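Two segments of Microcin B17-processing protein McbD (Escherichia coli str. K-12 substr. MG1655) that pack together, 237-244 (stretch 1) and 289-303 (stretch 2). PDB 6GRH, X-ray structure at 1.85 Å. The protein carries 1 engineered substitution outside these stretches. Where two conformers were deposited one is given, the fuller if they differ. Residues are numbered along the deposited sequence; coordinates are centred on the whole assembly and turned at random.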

ATOM      1  N   SER E 237      23.344   6.905  38.787  1.00 47.60           N
ATOM      2  CA  SER E 237      24.010   6.613  37.510  1.00 46.25           C
ATOM      3  C   SER E 237      24.646   5.220  37.531  1.00 46.33           C
ATOM      4  O   SER E 237      25.367   4.890  38.467  1.00 47.54           O
ATOM      5  CB  SER E 237      25.098   7.646  37.210  1.00 45.70           C
ATOM      6  OG  SER E 237      24.546   8.942  37.076  1.00 45.41           O
ATOM      7  N   ARG E 238      24.390   4.421  36.493  1.00 45.20           N
ATOM      8  CA  ARG E 238      25.019   3.117  36.338  1.00 44.77           C
ATOM      9  C   ARG E 238      26.446   3.234  35.823  1.00 42.47           C
ATOM     10  O   ARG E 238      27.298   2.428  36.184  1.00 42.69           O
ATOM     11  CB  ARG E 238      24.208   2.233  35.391  1.00 46.58           C
ATOM     12  CG  ARG E 238      22.926   1.669  35.995  1.00 49.38           C
ATOM     13  CD  ARG E 238      21.719   2.571  35.780  1.00 51.65           C
ATOM     14  NE  ARG E 238      20.455   1.848  36.022  1.00 54.13           N
ATOM     15  CZ  ARG E 238      19.233   2.290  35.716  1.00 55.45           C
ATOM     16  NH1 ARG E 238      19.043   3.475  35.123  1.00 55.43           N
ATOM     17  NH2 ARG E 238      18.178   1.529  36.002  1.00 57.21           N
ATOM     18  N   ILE E 239      26.709   4.214  34.965  1.00 39.71           N
ATOM     19  CA  ILE E 239      28.053   4.441  34.463  1.00 38.33           C
ATOM     20  C   ILE E 239      28.753   5.476  35.334  1.00 38.45           C
ATOM     21  O   ILE E 239      28.383   6.649  35.332  1.00 39.21           O
ATOM     22  CB  ILE E 239      28.059   4.895  32.988  1.00 36.73           C
ATOM     23  CG1 ILE E 239      27.282   3.907  32.106  1.00 36.26           C
ATOM     24  CG2 ILE E 239      29.484   5.086  32.491  1.00 35.93           C
ATOM     25  CD1 ILE E 239      27.765   2.466  32.123  1.00 36.16           C
ATOM     26  N   LYS E 240      29.767   5.027  36.068  1.00 38.03           N
ATOM     27  CA  LYS E 240      30.553   5.887  36.924  1.00 38.78           C
ATOM     28  C   LYS E 240      31.766   6.456  36.187  1.00 38.02           C
ATOM     29  O   LYS E 240      32.338   7.461  36.625  1.00 38.37           O
ATOM     30  CB  LYS E 240      31.047   5.101  38.141  1.00 39.89           C
ATOM     31  CG  LYS E 240      29.982   4.287  38.877  1.00 40.56           C
ATOM     32  CD  LYS E 240      28.827   5.145  39.361  1.00 41.18           C
ATOM     33  CE  LYS E 240      27.893   4.332  40.243  1.00 41.95           C
ATOM     34  NZ  LYS E 240      26.746   5.138  40.714  1.00 42.47           N
ATOM     35  N   TYR E 241      32.163   5.793  35.101  1.00 36.65           N
ATOM     36  CA  TYR E 241      33.370   6.116  34.356  1.00 36.36           C
ATOM     37  C   TYR E 241      33.202   5.684  32.912  1.00 35.20           C
ATOM     38  O   TYR E 241      32.655   4.613  32.646  1.00 34.21           O
ATOM     39  CB  TYR E 241      34.604   5.416  34.972  1.00 37.19           C
ATOM     40  CG  TYR E 241      35.839   5.361  34.086  1.00 36.80           C
ATOM     41  CD1 TYR E 241      36.638   6.483  33.902  1.00 37.37           C
ATOM     42  CD2 TYR E 241      36.204   4.189  33.436  1.00 36.51           C
ATOM     43  CE1 TYR E 241      37.766   6.446  33.091  1.00 37.37           C
ATOM     44  CE2 TYR E 241      37.321   4.136  32.616  1.00 36.71           C
ATOM     45  CZ  TYR E 241      38.105   5.275  32.439  1.00 37.48           C
ATOM     46  OH  TYR E 241      39.236   5.233  31.614  1.00 38.33           O
ATOM     47  N   SER E 242      33.689   6.503  31.980  1.00 35.09           N
ATOM     48  CA  SER E 242      33.808   6.061  30.593  1.00 34.39           C
ATOM     49  C   SER E 242      34.891   6.845  29.889  1.00 34.49           C
ATOM     50  O   SER E 242      35.412   7.828  30.422  1.00 35.71           O
ATOM     51  CB  SER E 242      32.464   6.189  29.859  1.00 33.97           C
ATOM     52  OG  SER E 242      32.516   5.477  28.645  1.00 33.75           O
ATOM     53  N   THR E 243      35.245   6.401  28.696  1.00 33.63           N
ATOM     54  CA  THR E 243      36.324   7.036  27.963  1.00 33.90           C
ATOM     55  C   THR E 243      36.119   6.869  26.482  1.00 32.63           C
ATOM     56  O   THR E 243      35.424   5.965  26.050  1.00 31.84           O
ATOM     57  CB  THR E 243      37.720   6.497  28.397  1.00 34.67           C
ATOM     58  OG1 THR E 243      38.760   7.149  27.650  1.00 35.46           O
ATOM     59  CG2 THR E 243      37.846   5.017  28.189  1.00 34.26           C
ATOM     60  N   GLY E 244      36.697   7.783  25.724  1.00 32.45           N
ATOM     61  CA  GLY E 244      36.717   7.713  24.278  1.00 31.91           C
ATOM     62  C   GLY E 244      38.051   8.208  23.773  1.00 32.37           C
ATOM     63  O   GLY E 244      38.707   9.040  24.411  1.00 32.76           O
ATOM     64  N   HIS E 289      37.495  -6.666  31.863  1.00 38.91           N
ATOM     65  CA  HIS E 289      38.366  -5.717  32.564  1.00 39.58           C
ATOM     66  C   HIS E 289      37.762  -4.296  32.549  1.00 38.77           C
ATOM     67  O   HIS E 289      37.704  -3.627  33.578  1.00 38.31           O
ATOM     68  CB  HIS E 289      39.773  -5.708  31.951  1.00 40.08           C
ATOM     69  CG  HIS E 289      40.679  -4.670  32.540  1.00 41.14           C
ATOM     70  ND1 HIS E 289      41.225  -4.797  33.799  1.00 43.10           N
ATOM     71  CD2 HIS E 289      41.103  -3.472  32.064  1.00 40.89           C
ATOM     72  CE1 HIS E 289      41.961  -3.730  34.067  1.00 43.20           C
ATOM     73  NE2 HIS E 289      41.914  -2.918  33.027  1.00 42.14           N
ATOM     74  N   PHE E 290      37.282  -3.853  31.393  1.00 37.91           N
ATOM     75  CA  PHE E 290      36.687  -2.509  31.315  1.00 38.07           C
ATOM     76  C   PHE E 290      35.505  -2.347  32.264  1.00 38.77           C
ATOM     77  O   PHE E 290      35.378  -1.313  32.905  1.00 38.53           O
ATOM     78  CB  PHE E 290      36.225  -2.167  29.898  1.00 37.27           C
ATOM     79  CG  PHE E 290      35.787  -0.733  29.740  1.00 37.24           C
ATOM     80  CD1 PHE E 290      36.686   0.312  29.998  1.00 37.68           C
ATOM     81  CD2 PHE E 290      34.500  -0.416  29.325  1.00 37.12           C
ATOM     82  CE1 PHE E 290      36.307   1.636  29.844  1.00 37.41           C
ATOM     83  CE2 PHE E 290      34.118   0.918  29.159  1.00 37.26           C
ATOM     84  CZ  PHE E 290      35.023   1.942  29.422  1.00 37.63           C
ATOM     85  N   MET E 291      34.644  -3.372  32.340  0.50 39.19           N
ATOM     86  CA  MET E 291      33.492  -3.354  33.249  0.50 40.30           C
ATOM     87  C   MET E 291      33.899  -3.225  34.710  0.50 41.32           C
ATOM     88  O   MET E 291      33.259  -2.487  35.450  0.50 41.83           O
ATOM     89  CB  MET E 291      32.600  -4.592  33.081  0.50 41.08           C
ATOM     90  CG  MET E 291      31.300  -4.490  33.878  0.50 42.23           C
ATOM     91  SD  MET E 291      30.070  -5.785  33.567  0.50 43.43           S
ATOM     92  CE  MET E 291      29.942  -5.710  31.787  0.50 41.80           C
ATOM     93  N   SER E 292      34.974  -3.901  35.115  1.00 41.66           N
ATOM     94  CA  SER E 292      35.480  -3.781  36.498  1.00 43.26           C
ATOM     95  C   SER E 292      36.120  -2.404  36.783  1.00 43.26           C
ATOM     96  O   SER E 292      36.314  -2.047  37.943  1.00 43.92           O
ATOM     97  CB  SER E 292      36.472  -4.892  36.811  1.00 44.45           C
ATOM     98  OG  SER E 292      37.750  -4.596  36.273  1.00 45.42           O
ATOM     99  N   CYS E 293      36.468  -1.659  35.730  1.00 42.12           N
ATOM    100  CA  CYS E 293      36.934  -0.256  35.852  1.00 42.55           C
ATOM    101  C   CYS E 293      35.818   0.808  35.901  1.00 41.59           C
ATOM    102  O   CYS E 293      36.114   2.015  36.003  1.00 40.90           O
ATOM    103  CB  CYS E 293      37.890   0.077  34.695  1.00 42.69           C
ATOM    104  SG  CYS E 293      39.420  -0.874  34.695  1.00 44.44           S
ATOM    105  N   ASN E 294      34.554   0.387  35.814  1.00 41.05           N
ATOM    106  CA  ASN E 294      33.394   1.298  35.896  1.00 40.86           C
ATOM    107  C   ASN E 294      33.209   1.779  37.331  1.00 42.53           C
ATOM    108  O   ASN E 294      32.313   1.334  38.052  1.00 43.11           O
ATOM    109  CB  ASN E 294      32.101   0.619  35.359  1.00 40.29           C
ATOM    110  CG  ASN E 294      30.872   1.511  35.467  1.00 39.64           C
ATOM    111  OD1 ASN E 294      30.966   2.735  35.418  1.00 39.53           O
ATOM    112  ND2 ASN E 294      29.718   0.900  35.626  1.00 39.56           N
ATOM    113  N   LYS E 295      34.082   2.693  37.739  1.00 43.42           N
ATOM    114  CA  LYS E 295      34.022   3.308  39.059  1.00 45.22           C
ATOM    115  C   LYS E 295      34.725   4.659  39.006  1.00 44.76           C
ATOM    116  O   LYS E 295      35.635   4.872  38.203  1.00 43.04           O
ATOM    117  CB  LYS E 295      34.626   2.405  40.138  1.00 47.64           C
ATOM    118  CG  LYS E 295      35.996   1.833  39.819  1.00 48.66           C
ATOM    119  CD  LYS E 295      36.289   0.585  40.646  1.00 50.51           C
ATOM    120  CE  LYS E 295      37.439  -0.217  40.053  1.00 51.38           C
ATOM    121  NZ  LYS E 295      38.783   0.246  40.496  1.00 53.19           N
ATOM    122  N   TYR E 296      34.275   5.569  39.853  1.00 45.64           N
ATOM    123  CA  TYR E 296      34.775   6.932  39.854  1.00 46.71           C
ATOM    124  C   TYR E 296      36.300   7.005  40.006  1.00 47.30           C
ATOM    125  O   TYR E 296      36.933   7.884  39.419  1.00 46.58           O
ATOM    126  CB  TYR E 296      34.075   7.738  40.948  1.00 48.21           C
ATOM    127  CG  TYR E 296      34.342   9.220  40.883  1.00 48.73           C
ATOM    128  CD1 TYR E 296      33.879   9.981  39.809  1.00 48.22           C
ATOM    129  CD2 TYR E 296      35.023   9.877  41.918  1.00 50.34           C
ATOM    130  CE1 TYR E 296      34.122  11.342  39.744  1.00 48.89           C
ATOM    131  CE2 TYR E 296      35.264  11.237  41.860  1.00 50.94           C
ATOM    132  CZ  TYR E 296      34.807  11.959  40.769  1.00 50.29           C
ATOM    133  OH  TYR E 296      35.036  13.305  40.694  1.00 51.87           O
ATOM    134  N   GLU E 297      36.883   6.055  40.747  1.00 48.33           N
ATOM    135  CA  GLU E 297      38.331   6.021  40.999  1.00 49.48           C
ATOM    136  C   GLU E 297      39.167   5.838  39.728  1.00 47.68           C
ATOM    137  O   GLU E 297      40.341   6.223  39.709  1.00 47.86           O
ATOM    138  CB  GLU E 297      38.742   4.933  42.013  1.00 52.24           C
ATOM    139  CG  GLU E 297      37.948   4.899  43.321  1.00 54.70           C
ATOM    140  CD  GLU E 297      36.719   3.990  43.233  1.00 55.52           C
ATOM    141  OE1 GLU E 297      35.605   4.488  42.892  1.00 54.09           O
ATOM    142  OE2 GLU E 297      36.876   2.765  43.482  1.00 57.60           O
ATOM    143  N   SER E 298      38.596   5.226  38.694  1.00 44.97           N
ATOM    144  CA  SER E 298      39.264   5.184  37.390  1.00 43.92           C
ATOM    145  C   SER E 298      39.453   6.614  36.844  1.00 43.61           C
ATOM    146  O   SER E 298      40.551   6.963  36.390  1.00 43.29           O
ATOM    147  CB  SER E 298      38.478   4.305  36.405  1.00 42.29           C
ATOM    148  OG  SER E 298      38.500   2.948  36.818  1.00 42.63           O
ATOM    149  N   PHE E 299      38.395   7.434  36.941  1.00 43.41           N
ATOM    150  CA  PHE E 299      38.403   8.838  36.486  1.00 43.59           C
ATOM    151  C   PHE E 299      39.408   9.683  37.265  1.00 45.20           C
ATOM    152  O   PHE E 299      40.243  10.362  36.668  1.00 45.33           O
ATOM    153  CB  PHE E 299      36.987   9.433  36.603  1.00 43.29           C
ATOM    154  CG  PHE E 299      36.869  10.860  36.144  1.00 42.92           C
ATOM    155  CD1 PHE E 299      37.057  11.197  34.806  1.00 41.98           C
ATOM    156  CD2 PHE E 299      36.528  11.870  37.043  1.00 44.24           C
ATOM    157  CE1 PHE E 299      36.916  12.514  34.368  1.00 41.76           C
ATOM    158  CE2 PHE E 299      36.404  13.198  36.618  1.00 44.24           C
ATOM    159  CZ  PHE E 299      36.587  13.515  35.276  1.00 43.10           C
ATOM    160  N   THR E 300      39.328   9.638  38.591  1.00 47.14           N
ATOM    161  CA  THR E 300      40.247  10.415  39.437  1.00 49.20           C
ATOM    162  C   THR E 300      41.694   9.960  39.296  1.00 49.65           C
ATOM    163  O   THR E 300      42.575  10.798  39.166  1.00 50.69           O
ATOM    164  CB  THR E 300      39.877  10.352  40.924  1.00 50.66           C
ATOM    165  OG1 THR E 300      39.741   8.987  41.315  1.00 50.57           O
ATOM    166  CG2 THR E 300      38.572  11.090  41.182  1.00 51.01           C
ATOM    167  N   ASP E 301      41.935   8.650  39.327  1.00 49.81           N
ATOM    168  CA  ASP E 301      43.285   8.121  39.126  1.00 50.92           C
ATOM    169  C   ASP E 301      43.950   8.620  37.824  1.00 49.88           C
ATOM    170  O   ASP E 301      45.145   8.967  37.829  1.00 49.68           O
ATOM    171  CB  ASP E 301      43.294   6.599  39.141  1.00 51.70           C
ATOM    172  CG  ASP E 301      44.644   6.031  38.768  1.00 53.06           C
ATOM    173  OD1 ASP E 301      45.601   6.145  39.573  1.00 55.13           O
ATOM    174  OD2 ASP E 301      44.756   5.513  37.642  1.00 53.36           O
ATOM    175  N   LEU E 302      43.196   8.658  36.723  1.00 48.05           N
ATOM    176  CA  LEU E 302      43.741   9.211  35.477  1.00 47.55           C
ATOM    177  C   LEU E 302      44.002  10.724  35.568  1.00 48.33           C
ATOM    178  O   LEU E 302      45.114  11.176  35.280  1.00 48.25           O
ATOM    179  CB  LEU E 302      42.852   8.871  34.263  1.00 45.87           C
ATOM    180  CG  LEU E 302      42.958   7.427  33.766  1.00 44.82           C
ATOM    181  CD1 LEU E 302      41.897   7.150  32.723  1.00 43.81           C
ATOM    182  CD2 LEU E 302      44.333   7.125  33.192  1.00 44.84           C
ATOM    183  N   CYS E 303      43.000  11.482  36.009  1.00 49.57           N
ATOM    184  CA  CYS E 303      43.052  12.950  35.975  1.00 51.22           C
ATOM    185  C   CYS E 303      44.077  13.537  36.940  1.00 52.84           C
ATOM    186  O   CYS E 303      44.811  14.451  36.569  1.00 53.29           O
ATOM    187  CB  CYS E 303      41.688  13.562  36.284  1.00 51.98           C
ATOM    188  SG  CYS E 303      40.430  13.159  35.078  1.00 53.15           S
TER

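Two residues cover the most surface in this contact: Tyr241, which opens the strand of the first stretch, and Asn294, in the loop between the two helices of the second. The backbones come closest here, with the CA atoms of Tyr241 and Asn294 5.1 Å apart and those of Lys240 and Lys295 4.8 Å apart. The N-to-C directions of the strand and the second helix differ by 53°, with their axes 7.6 Å apart at closest.

Asn294 supplies the polar half. Its amide reads the backbone where the loop runs into the strand from both ends: ND2 donates to Arg238 O at 2.9 Å, nearly straight at 171°, while OD1 accepts from Lys240 N at 2.7 Å and from Tyr241 N at 3.3 Å, the longer and more bent of the pair. One side chain thus satisfies three main-chain groups, and all three bonds go to main-chain atoms. Lys240 still uses its own: CB packs 3.6 Å from Lys295 CA, while the chain turns back so that NZ donates to Ser237 O at 2.6 Å, leaving its aliphatic base in the contact and its charge outside it.

The Tyr241 ring anchors the apolar part, and the residue covers the largest area. Its CB lies 3.4 Å from Lys295 O, and the ring packs against residues of both helices. Ser298 CB sits over one face, 3.6 Å from the Tyr241 ring centroid, a CH-pi contact; Ser298 OG donates to Cys293 O at 2.7 Å. Around the ring, Tyr241 CE2 meets Phe290 CE1 at 3.9 Å, and Tyr241 CE1 meets Leu302 CD1 at 4.2 Å. The tyrosine hydroxyl is hydrogen-bonded elsewhere in the structure. Phe290 also reaches the next part of the strand, its CE1 4.1 Å from Thr243 CG2.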